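Local coordinates for PaxB (Photorhabdus luminescens, PDB 6EK4), which probably acts as one component of a two-component alpha-helical pore-forming toxin, as in the related YaxAB system, at residues S208-L213 against E221-A226. Residues are numbered along the deposited sequence; the frame is centred on the assembly and turned at random.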
# COMPACT_ATOMS: atom_id res chain seq x y z
N SER A 208 -56.07 -4.17 -39.48
CA SER A 208 -56.87 -4.47 -40.67
C SER A 208 -57.24 -3.22 -41.46
O SER A 208 -57.31 -3.25 -42.69
CB SER A 208 -58.16 -5.20 -40.28
OG SER A 208 -57.88 -6.38 -39.54
N ASP A 209 -57.49 -2.12 -40.75
CA ASP A 209 -57.90 -0.86 -41.38
C ASP A 209 -56.79 -0.24 -42.23
O ASP A 209 -57.07 0.42 -43.23
CB ASP A 209 -58.34 0.15 -40.31
CG ASP A 209 -59.52 -0.35 -39.48
OD1 ASP A 209 -59.74 0.20 -38.38
OD2 ASP A 209 -60.23 -1.27 -39.92
N LEU A 210 -55.54 -0.46 -41.84
CA LEU A 210 -54.38 0.10 -42.54
C LEU A 210 -54.16 -0.50 -43.93
O LEU A 210 -53.56 0.15 -44.80
CB LEU A 210 -53.11 -0.06 -41.70
CG LEU A 210 -53.09 0.71 -40.37
CD1 LEU A 210 -52.00 0.19 -39.45
CD2 LEU A 210 -52.90 2.20 -40.61
N ASP A 211 -54.62 -1.73 -44.14
CA ASP A 211 -54.49 -2.40 -45.44
C ASP A 211 -55.29 -1.70 -46.54
O ASP A 211 -54.86 -1.65 -47.69
CB ASP A 211 -54.94 -3.86 -45.35
CG ASP A 211 -53.98 -4.72 -44.57
OD1 ASP A 211 -53.58 -5.79 -45.08
OD2 ASP A 211 -53.61 -4.33 -43.44
N LYS A 212 -56.45 -1.15 -46.17
CA LYS A 212 -57.37 -0.55 -47.13
C LYS A 212 -56.95 0.85 -47.60
O LYS A 212 -57.56 1.40 -48.51
CB LYS A 212 -58.78 -0.49 -46.53
CG LYS A 212 -59.35 -1.85 -46.14
CD LYS A 212 -60.62 -1.71 -45.32
CE LYS A 212 -61.12 -3.05 -44.82
NZ LYS A 212 -62.39 -2.91 -44.05
N LEU A 213 -55.91 1.41 -46.99
CA LEU A 213 -55.39 2.73 -47.36
C LEU A 213 -54.65 2.68 -48.70
O LEU A 213 -54.02 1.67 -49.03
CB LEU A 213 -54.44 3.26 -46.29
CG LEU A 213 -55.02 3.48 -44.89
CD1 LEU A 213 -53.91 3.65 -43.87
CD2 LEU A 213 -55.96 4.67 -44.87
N GLU A 221 -46.64 -2.33 -44.96
CA GLU A 221 -45.97 -3.16 -43.95
C GLU A 221 -45.07 -2.33 -43.02
O GLU A 221 -44.84 -2.72 -41.88
CB GLU A 221 -45.15 -4.26 -44.63
CG GLU A 221 -44.73 -5.40 -43.70
CD GLU A 221 -45.90 -6.16 -43.11
OE1 GLU A 221 -45.83 -6.54 -41.92
OE2 GLU A 221 -46.90 -6.37 -43.83
N LEU A 222 -44.58 -1.19 -43.51
CA LEU A 222 -43.78 -0.28 -42.69
C LEU A 222 -44.61 0.28 -41.53
O LEU A 222 -44.24 0.12 -40.37
CB LEU A 222 -43.25 0.88 -43.55
CG LEU A 222 -42.19 1.78 -42.92
CD1 LEU A 222 -40.80 1.21 -43.14
CD2 LEU A 222 -42.28 3.20 -43.48
N ILE A 223 -45.74 0.91 -41.86
CA ILE A 223 -46.60 1.54 -40.85
C ILE A 223 -47.42 0.51 -40.06
O ILE A 223 -47.72 0.72 -38.89
CB ILE A 223 -47.55 2.60 -41.46
CG1 ILE A 223 -48.63 1.96 -42.35
CG2 ILE A 223 -46.75 3.63 -42.26
CD1 ILE A 223 -49.60 2.96 -42.94
N LYS A 224 -47.76 -0.59 -40.72
CA LYS A 224 -48.57 -1.64 -40.10
C LYS A 224 -47.82 -2.31 -38.95
O LYS A 224 -48.43 -2.70 -37.95
CB LYS A 224 -48.99 -2.66 -41.16
CG LYS A 224 -50.17 -3.54 -40.78
CD LYS A 224 -50.85 -4.12 -42.01
CE LYS A 224 -49.89 -4.90 -42.89
NZ LYS A 224 -50.61 -5.69 -43.93
N GLN A 225 -46.50 -2.43 -39.09
CA GLN A 225 -45.66 -3.02 -38.05
C GLN A 225 -45.41 -2.01 -36.93
O GLN A 225 -45.36 -2.37 -35.75
CB GLN A 225 -44.32 -3.49 -38.63
CG GLN A 225 -43.84 -4.83 -38.08
CD GLN A 225 -44.58 -6.01 -38.71
OE1 GLN A 225 -45.76 -6.23 -38.44
NE2 GLN A 225 -43.88 -6.76 -39.55
N ALA A 226 -45.25 -0.74 -37.30
CA ALA A 226 -45.02 0.34 -36.33
C ALA A 226 -46.20 0.50 -35.38
O ALA A 226 -46.03 0.51 -34.16
CB ALA A 226 -44.73 1.65 -37.04
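L210 and D211 meet I223 and K224 in a small mixed contact, leucine-isoleucine packing on one side and a salt bridge on the other. It joins the loop between helices 196-199 and 217-237 to the early part of helix 217-237. The site lies at one end of the elongated molecule, about 66 Å from the chain centre to the contact centre.

L210 points toward the helix and splits its two methyls between neighbouring residues. CD1 of L210 rests on the backbone of K224, 3.9 Å from its CA. CD2 of L210 reaches CD1 of I223 at 4.1 Å, the two side chains crossing at a slant. The ethyl arm of I223 is fully extended (chi2 179°), which carries CD1 out to L210. L213 adds a looser touch, its CD1 lying 4.5 Å from I223 CD1. L196 on L210, M199 on L213 and V190 on I223 extend this apolar patch to helices 196-199 and 149-193.

The polar side is built by K224. Its chain bends at chi3 (56°) and crosses the D211 side chain at about a right angle. NZ of K224 faces both oxygens of D211, 3.2 Å from OD1 and 3.3 Å from OD2, in a forked salt bridge whose two hydrogen bonds are each weak. On its own helix K224 NZ also has a long salt bridge to E221 OE2, at 3.8 Å. The lysine thus stands between two acids and probably offsets their like charges.

The arrangement is local loop-to-helix packing, a loop segment laid against the helix that follows it and tied to it by the D211-K224-E221 salt-bridge network, at one end of this long, mostly helical chain.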